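PDB 4F0Q: restriction endonuclease from Mycobacterium sp., which cleaves DNA in a cytosine-methylation-dependent manner as a tetramer, probably pairing an N-terminal recognition domain of the PUA clan with a PD-(D/E)XK nuclease domain. Local coordinates for residues 46-50 and 61-65. Numbering follows the deposited sequence.
Sequences VNYHW and KVMLE
Val46 and Asn47 have extended backbones (phi/psi near -65/126) and lie on the weakly bonded strand 45-47, which pairs in parallel with 28-30; from Tyr48 the chain turns into a helix. Asn47 is the N-cap: with chi1 at t, its OD1 accepts a weak, long bond from His49 N (3.5 Å), while ND2 bonds to Asn36 O. In the first turn, Tyr48 points its CB toward the irregular, largely extended segment 61-65. Its t rotamer, with chi2 near 90°, carries the phenol across the gap, so that OH donates to Val62 O (2.9 Å), which lies near the ring plane. Beside this bond, Tyr48 CE1 packs against Leu64 CD2 at 3.6 Å, with Leu64 in a t,p rotamer. The contact thus joins a strand-to-helix corner to the loop leading into strand 67-69, within the N-terminal half of the chain, where both 45-47 and 67-69 belong to a large mixed sheet and the sequence family is of the PUA clan. Tyr31 meets the Tyr48 ring edge-to-face and bonds through its hydroxyl to Leu64 N. His49 CA and Lys61 CA form the nearest CA pair (6.3 Å). The His49 m rotamer presents one imidazole face to the Lys61 side chain, m at chi1 and trans from chi2 onward, in a CH-pi contact, CD lying 4.0 Å from the ring centroid, and Lys61 NZ continues to Ala35 O. Met63 SD approaches the same ring obliquely, 3.9 Å from His49 CE1. A water bridges the two segments, accepting from Val62 N (2.8 Å) and lying 3.1 Å from His49 ND1.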
ATOM      1  N   VAL A  46     -16.064   6.921  42.354  1.00 23.21           N
ATOM      2  CA  VAL A  46     -15.026   6.164  43.038  1.00 22.01           C
ATOM      3  C   VAL A  46     -13.857   7.064  43.420  1.00 23.66           C
ATOM      4  O   VAL A  46     -13.307   7.776  42.579  1.00 23.21           O
ATOM      5  CB  VAL A  46     -14.508   5.005  42.166  1.00 25.83           C
ATOM      6  CG1 VAL A  46     -13.343   4.300  42.848  1.00 24.60           C
ATOM      7  CG2 VAL A  46     -15.632   4.025  41.867  1.00 27.60           C
ATOM      8  N   ASN A  47     -13.492   7.035  44.697  1.00 23.92           N
ATOM      9  CA  ASN A  47     -12.368   7.818  45.191  1.00 23.76           C
ATOM     10  C   ASN A  47     -11.054   7.328  44.592  1.00 23.09           C
ATOM     11  O   ASN A  47     -10.725   6.146  44.682  1.00 22.97           O
ATOM     12  CB  ASN A  47     -12.313   7.760  46.719  1.00 24.33           C
ATOM     13  CG  ASN A  47     -11.240   8.658  47.302  1.00 21.09           C
ATOM     14  OD1 ASN A  47     -10.757   9.580  46.643  1.00 23.50           O
ATOM     15  ND2 ASN A  47     -10.863   8.396  48.547  1.00 24.21           N
ATOM     16  N   TYR A  48     -10.318   8.244  43.970  1.00 22.85           N
ATOM     17  CA  TYR A  48      -9.048   7.918  43.331  1.00 20.64           C
ATOM     18  C   TYR A  48      -8.030   7.371  44.325  1.00 20.19           C
ATOM     19  O   TYR A  48      -7.428   6.322  44.097  1.00 20.72           O
ATOM     20  CB  TYR A  48      -8.475   9.153  42.624  1.00 21.90           C
ATOM     21  CG  TYR A  48      -7.035   9.000  42.181  1.00 20.88           C
ATOM     22  CD1 TYR A  48      -6.723   8.475  40.934  1.00 21.61           C
ATOM     23  CD2 TYR A  48      -5.986   9.388  43.010  1.00 18.37           C
ATOM     24  CE1 TYR A  48      -5.407   8.337  40.528  1.00 20.36           C
ATOM     25  CE2 TYR A  48      -4.673   9.250  42.614  1.00 18.98           C
ATOM     26  CZ  TYR A  48      -4.388   8.725  41.373  1.00 18.52           C
ATOM     27  OH  TYR A  48      -3.076   8.589  40.979  1.00 17.25           O
ATOM     28  N   HIS A  49      -7.840   8.094  45.425  1.00 22.50           N
ATOM     29  CA  HIS A  49      -6.808   7.755  46.400  1.00 21.80           C
ATOM     30  C   HIS A  49      -7.041   6.412  47.084  1.00 19.59           C
ATOM     31  O   HIS A  49      -6.094   5.766  47.528  1.00 20.00           O
ATOM     32  CB  HIS A  49      -6.652   8.872  47.433  1.00 19.13           C
ATOM     33  CG  HIS A  49      -6.009  10.108  46.886  1.00 20.86           C
ATOM     34  ND1 HIS A  49      -4.671  10.169  46.566  1.00 20.84           N
ATOM     35  CD2 HIS A  49      -6.523  11.327  46.595  1.00 24.27           C
ATOM     36  CE1 HIS A  49      -4.385  11.374  46.104  1.00 21.30           C
ATOM     37  NE2 HIS A  49      -5.491  12.096  46.112  1.00 23.15           N
ATOM     38  N   TRP A  50      -8.298   5.992  47.168  1.00 22.61           N
ATOM     39  CA  TRP A  50      -8.597   4.669  47.697  1.00 23.46           C
ATOM     40  C   TRP A  50      -8.255   3.595  46.673  1.00 22.41           C
ATOM     41  O   TRP A  50      -7.703   2.551  47.014  1.00 24.86           O
ATOM     42  CB  TRP A  50     -10.067   4.545  48.092  1.00 21.97           C
ATOM     43  CG  TRP A  50     -10.456   3.130  48.379  1.00 22.22           C
ATOM     44  CD1 TRP A  50     -10.302   2.461  49.557  1.00 20.41           C
ATOM     45  CD2 TRP A  50     -11.044   2.199  47.462  1.00 24.35           C
ATOM     46  NE1 TRP A  50     -10.765   1.174  49.434  1.00 26.65           N
ATOM     47  CE2 TRP A  50     -11.224   0.987  48.157  1.00 26.83           C
ATOM     48  CE3 TRP A  50     -11.437   2.273  46.122  1.00 22.20           C
ATOM     49  CZ2 TRP A  50     -11.784  -0.140  47.559  1.00 22.85           C
ATOM     50  CZ3 TRP A  50     -11.992   1.153  45.530  1.00 23.17           C
ATOM     51  CH2 TRP A  50     -12.159  -0.038  46.248  1.00 26.81           C
ATOM     52  N   LYS A  61      -0.007   8.100  49.486  1.00 21.82           N
ATOM     53  CA  LYS A  61      -0.861   8.297  48.322  1.00 22.65           C
ATOM     54  C   LYS A  61      -0.059   8.277  47.027  1.00 24.71           C
ATOM     55  O   LYS A  61       1.112   8.659  47.002  1.00 26.38           O
ATOM     56  CB  LYS A  61      -1.606   9.630  48.423  1.00 23.65           C
ATOM     57  CG  LYS A  61      -2.472   9.788  49.659  1.00 24.13           C
ATOM     58  CD  LYS A  61      -3.119  11.163  49.682  1.00 24.23           C
ATOM     59  CE  LYS A  61      -3.961  11.363  50.929  1.00 30.62           C
ATOM     60  NZ  LYS A  61      -4.586  12.715  50.960  1.00 29.05           N
ATOM     61  N   VAL A  62      -0.698   7.827  45.953  1.00 22.40           N
ATOM     62  CA  VAL A  62      -0.131   7.951  44.619  1.00 21.72           C
ATOM     63  C   VAL A  62      -0.635   9.259  44.023  1.00 19.18           C
ATOM     64  O   VAL A  62      -1.688   9.297  43.389  1.00 18.46           O
ATOM     65  CB  VAL A  62      -0.542   6.776  43.714  1.00 22.21           C
ATOM     66  CG1 VAL A  62       0.128   6.889  42.352  1.00 20.38           C
ATOM     67  CG2 VAL A  62      -0.192   5.453  44.375  1.00 18.00           C
ATOM     68  N   MET A  63       0.115  10.333  44.249  1.00 24.09           N
ATOM     69  CA  MET A  63      -0.307  11.667  43.835  1.00 26.03           C
ATOM     70  C   MET A  63      -0.468  11.783  42.324  1.00 26.51           C
ATOM     71  O   MET A  63       0.325  11.234  41.561  1.00 25.03           O
ATOM     72  CB  MET A  63       0.674  12.724  44.345  1.00 28.43           C
ATOM     73  CG  MET A  63       0.744  12.819  45.860  1.00 33.98           C
ATOM     74  SD  MET A  63      -0.876  13.084  46.607  1.00 45.43           S
ATOM     75  CE  MET A  63      -1.362  14.624  45.835  1.00 33.61           C
ATOM     76  N   LEU A  64      -1.506  12.499  41.902  1.00 23.64           N
ATOM     77  CA  LEU A  64      -1.783  12.683  40.486  1.00 20.12           C
ATOM     78  C   LEU A  64      -1.904  14.166  40.147  1.00 21.11           C
ATOM     79  O   LEU A  64      -2.984  14.656  39.818  1.00 22.80           O
ATOM     80  CB  LEU A  64      -3.059  11.935  40.088  1.00 20.92           C
ATOM     81  CG  LEU A  64      -3.349  11.777  38.593  1.00 18.42           C
ATOM     82  CD1 LEU A  64      -2.260  10.963  37.915  1.00 19.66           C
ATOM     83  CD2 LEU A  64      -4.713  11.142  38.375  1.00 17.84           C
ATOM     84  N   GLU A  65      -0.787  14.879  40.239  1.00 25.86           N
ATOM     85  CA  GLU A  65      -0.752  16.289  39.873  1.00 26.63           C
ATOM     86  C   GLU A  65      -0.794  16.433  38.357  1.00 28.42           C
ATOM     87  O   GLU A  65      -0.928  15.446  37.633  1.00 27.13           O
ATOM     88  CB  GLU A  65       0.512  16.957  40.422  1.00 30.05           C
ATOM     89  CG  GLU A  65       0.635  16.919  41.937  1.00 32.00           C
ATOM     90  CD  GLU A  65      -0.369  17.819  42.632  1.00 34.66           C
ATOM     91  OE1 GLU A  65      -0.650  17.583  43.826  1.00 40.09           O
ATOM     92  OE2 GLU A  65      -0.872  18.765  41.989  1.00 33.79           O
TER
HETATM   93  O   HOH W   1      -3.425   7.396  46.002  1.00 16.95           O